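Local structure of TrwG component of type IV secretion system (Bartonella birtlesii, 4JF8) at the interface of chains A and B. The protein is a VirB8-family inner-membrane component of a type IV secretion system, probably helping to assemble the channel complex, and is seen here as its periplasmic part. Coordinates in Å, arbitrary orientation; residue numbers count along the deposited sequence, not the author numbering. Chains: chain A/B, TrwG component of type IV secretion system.

Contacts 1 and 2 belong to one two-fold symmetric interface between two copies of the TrwG periplasmic domain, and the centres of their C-alpha atoms lie about 12 Å apart. A:Tyr47, on helix 42-57, is common to both: its ring and hydroxyl work at the two-fold axis in contact 1, its backbone carbonyl in contact 2. The short helix 154-159 also serves twice, chain A's copy in contact 1 and chain B's in contact 2. Because each contact recurs with the chains exchanged, the two together describe how a helix 42-57 is held between its twin and the partner's helix 154-159.

Contact 1: the interface of chains A and B. Residues chain A 47-48, 51, 158-159, 161; chain B 47-48, 51.
This is a two-fold symmetric homodimeric interface, built around A:Tyr47 and B:Tyr47, which join the two copies of the deposited assembly; the same pairing may or may not occur in the secretion machine. The two side chains come from opposite directions, and A:Tyr47 OH and B:Tyr47 OH share a hydrogen bond of 2.6 Å, with the donor left undecided. Each hydroxyl lies in the plane of the other ring, at its edge. A chi1 of 173° sets CG of each tyrosine beside its carbonyl carbon, where the ring lies over the neighbouring Trp48 indole of its own chain and the hydroxyl reaches the partner.

The A:Tyr47 ring also meets the six-membered ring of B:Trp48 edge-to-face, the planes 56° apart, and A:Trp48 meets B:Tyr47 in the same way. The indole atom CH2 of B:Trp48 comes within 3.8 Å of A:Tyr47 CZ. The same indole has B:Tyr47 CD2 over the centre of one face, so it is packed against both tyrosines. The extended A:Gln51 runs antiparallel alongside B:Tyr47, its amide NE2 3.5 Å from the B:Tyr47 hydroxyl OH, amide and ring planes 17° apart.

A:Pro161 lies above one face of the B:Tyr47 ring, toward its CB end, with A:Pro161 CD 3.4 Å from B:Tyr47 CD1. A:Leu159 adds backbone contacts at CE1. A water links the two main chains, 2.7 Å from A:Leu158 O and 2.8 Å from B:Tyr47 O. The tyrosines, tryptophans and glutamines all lie on helix 42-57 of their chains, while the leucines come from helix 154-159 and A:Pro161 from the loop that follows, ahead of strand 164-173.

Contact 2: the interface of chains A and B. Residues chain A 46-47, 50, 110; chain B 158.
Helix 154-159 of chain B, through B:Leu158, sits against helix 42-57 of chain A and the CD1 methyl of A:Ile110 on strand 101-112. The leucine side chain does the apolar work with one branch: its CD2 methyl lies 3.9 Å from A:Arg46 CB and 4.0 Å from A:Ile110 CD1, meeting helix and strand at once. With CG of B:Leu158 opposite its own carbonyl carbon (chi1 -84°), that methyl is turned toward A:Arg46 and A:Ile110. A:Asn50 crosses the leucine side chain at about a right angle, with its amide turned toward the leucine backbone.

A water makes a polar link between B:Leu158 O and the main-chain A:Tyr47 O, the twin of the one in contact 1. Here A:Asn50 joins in: its side-chain amide ND2 lies 3.0 Å from the water in a nearly straight bond, 170° at the hydrogen. Groups of both chains hold the water; with two carbonyl oxygens and an amide N-H around it, it would donate to the carbonyls and accept from ND2.

Farther along, the extended A:Arg46 donates from NE and NH2 to the single oxygen A:Ile110 O, each at 2.9 Å. NH2 arrives nearly in line with the carbonyl, whereas NE is tilted 32° from the carbonyl plane. This tie between helix and strand within chain A likely steadies the apolar floor that receives the leucine. In this assembly the site seats the partner's short helix on helix 42-57 and strand 101-112, and may contribute to pairing of the domains in the protein.

Contact 1: the interface of chains A and B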
loop_
_atom_site.group_PDB
_atom_site.type_symbol
_atom_site.label_atom_id
_atom_site.label_comp_id
_atom_site.label_asym_id
_atom_site.label_seq_id
_atom_site.Cartn_x
_atom_site.Cartn_y
_atom_site.Cartn_z
ATOM N N TYR A 47 4.512 3.609 10.566
ATOM C CA TYR A 47 4.006 3.424 9.201
ATOM C C TYR A 47 4.427 2.058 8.665
ATOM O O TYR A 47 3.579 1.290 8.166
ATOM C CB TYR A 47 4.515 4.534 8.286
ATOM C CG TYR A 47 4.169 4.319 6.834
ATOM C CD1 TYR A 47 2.917 4.647 6.351
ATOM C CD2 TYR A 47 5.073 3.717 5.950
ATOM C CE1 TYR A 47 2.576 4.437 5.022
ATOM C CE2 TYR A 47 4.742 3.496 4.619
ATOM C CZ TYR A 47 3.484 3.845 4.172
ATOM O OH TYR A 47 3.122 3.626 2.859
ATOM N N TRP A 48 5.712 1.744 8.748
ATOM C CA TRP A 48 6.219 0.477 8.214
ATOM C C TRP A 48 5.742 -0.745 8.992
ATOM O O TRP A 48 5.375 -1.762 8.395
ATOM C CB TRP A 48 7.748 0.497 8.059
ATOM C CG TRP A 48 8.129 1.420 6.951
ATOM C CD1 TRP A 48 8.709 2.654 7.071
ATOM C CD2 TRP A 48 7.887 1.222 5.555
ATOM N NE1 TRP A 48 8.835 3.229 5.834
ATOM C CE2 TRP A 48 8.330 2.378 4.883
ATOM C CE3 TRP A 48 7.305 0.189 4.810
ATOM C CZ2 TRP A 48 8.214 2.512 3.490
ATOM C CZ3 TRP A 48 7.219 0.329 3.444
ATOM C CH2 TRP A 48 7.665 1.475 2.803
ATOM N N GLN A 51 2.120 -1.299 8.051
ATOM C CA GLN A 51 2.027 -1.893 6.725
ATOM C C GLN A 51 2.384 -3.372 6.813
ATOM O O GLN A 51 1.735 -4.225 6.192
ATOM C CB GLN A 51 2.994 -1.198 5.779
ATOM C CG GLN A 51 2.903 -1.743 4.365
ATOM C CD GLN A 51 3.736 -0.984 3.342
ATOM O OE1 GLN A 51 4.603 -1.551 2.679
ATOM N NE2 GLN A 51 3.486 0.297 3.224
ATOM N N LEU A 158 11.422 1.340 -5.257
ATOM C CA LEU A 158 10.185 2.107 -5.392
ATOM C C LEU A 158 9.147 1.723 -4.354
ATOM O O LEU A 158 8.246 2.516 -4.072
ATOM C CB LEU A 158 9.576 1.915 -6.775
ATOM C CG LEU A 158 10.087 2.782 -7.901
ATOM C CD1 LEU A 158 9.387 2.382 -9.189
ATOM C CD2 LEU A 158 9.827 4.256 -7.588
ATOM N N LEU A 159 9.225 0.512 -3.808
ATOM C CA LEU A 159 8.262 0.044 -2.816
ATOM C C LEU A 159 8.840 -0.077 -1.417
ATOM O O LEU A 159 8.116 -0.296 -0.462
ATOM C CB LEU A 159 7.653 -1.304 -3.249
ATOM C CG LEU A 159 6.801 -1.242 -4.515
ATOM C CD1 LEU A 159 6.442 -2.646 -5.009
ATOM C CD2 LEU A 159 5.577 -0.405 -4.252
ATOM N N PRO A 161 11.722 2.228 0.061
ATOM C CA PRO A 161 12.761 3.242 -0.196
ATOM C C PRO A 161 13.895 3.252 0.824
ATOM O O PRO A 161 15.018 3.564 0.452
ATOM C CB PRO A 161 11.976 4.565 -0.171
ATOM C CG PRO A 161 10.711 4.246 0.581
ATOM C CD PRO A 161 10.396 2.844 0.156
ATOM N N TYR B 47 8.840 7.126 -4.011
ATOM C CA TYR B 47 7.943 6.182 -3.335
ATOM C C TYR B 47 6.525 6.747 -3.288
ATOM O O TYR B 47 5.560 6.059 -3.680
ATOM C CB TYR B 47 8.442 5.883 -1.925
ATOM C CG TYR B 47 7.484 5.049 -1.114
ATOM C CD1 TYR B 47 7.437 3.677 -1.269
ATOM C CD2 TYR B 47 6.565 5.640 -0.237
ATOM C CE1 TYR B 47 6.547 2.897 -0.544
ATOM C CE2 TYR B 47 5.664 4.871 0.489
ATOM C CZ TYR B 47 5.654 3.501 0.314
ATOM O OH TYR B 47 4.762 2.713 1.012
ATOM N N TRP B 48 6.377 7.976 -2.813
ATOM C CA TRP B 48 5.051 8.583 -2.682
ATOM C C TRP B 48 4.386 8.888 -4.020
ATOM O O TRP B 48 3.187 8.646 -4.193
ATOM C CB TRP B 48 5.078 9.814 -1.763
ATOM C CG TRP B 48 5.311 9.385 -0.353
ATOM C CD1 TRP B 48 6.459 9.541 0.375
ATOM C CD2 TRP B 48 4.401 8.658 0.477
ATOM N NE1 TRP B 48 6.313 8.950 1.603
ATOM C CE2 TRP B 48 5.064 8.390 1.691
ATOM C CE3 TRP B 48 3.099 8.176 0.297
ATOM C CZ2 TRP B 48 4.446 7.666 2.725
ATOM C CZ3 TRP B 48 2.502 7.487 1.329
ATOM C CH2 TRP B 48 3.173 7.238 2.517
ATOM N N GLN B 51 3.208 5.583 -5.436
ATOM C CA GLN B 51 2.007 5.136 -4.745
ATOM C C GLN B 51 0.813 5.942 -5.243
ATOM O O GLN B 51 -0.275 5.399 -5.475
ATOM C CB GLN B 51 2.164 5.345 -3.247
ATOM C CG GLN B 51 0.959 4.847 -2.469
ATOM C CD GLN B 51 1.123 4.890 -0.956
ATOM O OE1 GLN B 51 0.347 5.531 -0.249
ATOM N NE2 GLN B 51 2.138 4.225 -0.463
HETATM O O HOH W 1 5.667 3.309 -4.067
#

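Contact 2: the interface of chains A and B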
loop_
_atom_site.group_PDB
_atom_site.type_symbol
_atom_site.label_atom_id
_atom_site.label_comp_id
_atom_site.label_asym_id
_atom_site.label_seq_id
_atom_site.Cartn_x
_atom_site.Cartn_y
_atom_site.Cartn_z
ATOM N N ARG A 46 6.224 3.434 12.797
ATOM C CA ARG A 46 4.836 2.967 12.908
ATOM C C ARG A 46 4.212 2.740 11.533
ATOM O O ARG A 46 3.480 1.780 11.347
ATOM C CB ARG A 46 3.973 3.928 13.727
ATOM C CG ARG A 46 4.216 3.839 15.227
ATOM C CD ARG A 46 3.303 4.774 15.984
ATOM N NE ARG A 46 3.265 4.404 17.395
ATOM C CZ ARG A 46 2.952 5.215 18.401
ATOM N NH1 ARG A 46 2.648 6.493 18.191
ATOM N NH2 ARG A 46 2.966 4.733 19.633
ATOM N N TYR A 47 4.512 3.609 10.566
ATOM C CA TYR A 47 4.006 3.424 9.201
ATOM C C TYR A 47 4.427 2.058 8.665
ATOM O O TYR A 47 3.579 1.290 8.166
ATOM C CB TYR A 47 4.515 4.534 8.286
ATOM C CG TYR A 47 4.169 4.319 6.834
ATOM C CD1 TYR A 47 2.917 4.647 6.351
ATOM C CD2 TYR A 47 5.073 3.717 5.950
ATOM C CE1 TYR A 47 2.576 4.437 5.022
ATOM C CE2 TYR A 47 4.742 3.496 4.619
ATOM C CZ TYR A 47 3.484 3.845 4.172
ATOM O OH TYR A 47 3.122 3.626 2.859
ATOM N N ASN A 50 2.966 -0.959 10.744
ATOM C CA ASN A 50 1.558 -1.104 10.409
ATOM C C ASN A 50 1.386 -1.784 9.048
ATOM O O ASN A 50 0.585 -2.719 8.892
ATOM C CB ASN A 50 0.896 0.279 10.424
ATOM C CG ASN A 50 -0.589 0.227 10.208
ATOM O OD1 ASN A 50 -1.310 -0.378 11.006
ATOM N ND2 ASN A 50 -1.075 0.907 9.167
ATOM N N ILE A 110 0.666 0.322 18.331
ATOM C CA ILE A 110 2.013 -0.032 17.881
ATOM C C ILE A 110 2.979 0.673 18.801
ATOM O O ILE A 110 2.946 1.916 18.904
ATOM C CB ILE A 110 2.278 0.445 16.424
ATOM C CG1 ILE A 110 1.262 -0.179 15.474
ATOM C CG2 ILE A 110 3.705 0.097 16.017
ATOM C CD1 ILE A 110 1.352 0.339 14.050
ATOM N N LEU B 158 -0.912 7.111 10.417
ATOM C CA LEU B 158 -0.402 5.758 10.195
ATOM C C LEU B 158 -0.251 5.429 8.721
ATOM O O LEU B 158 0.518 4.529 8.374
ATOM C CB LEU B 158 -1.322 4.721 10.827
ATOM C CG LEU B 158 -1.138 4.412 12.294
ATOM C CD1 LEU B 158 -2.191 3.404 12.722
ATOM C CD2 LEU B 158 0.265 3.858 12.543
HETATM O O HOH W 2 1.042 2.085 7.360
#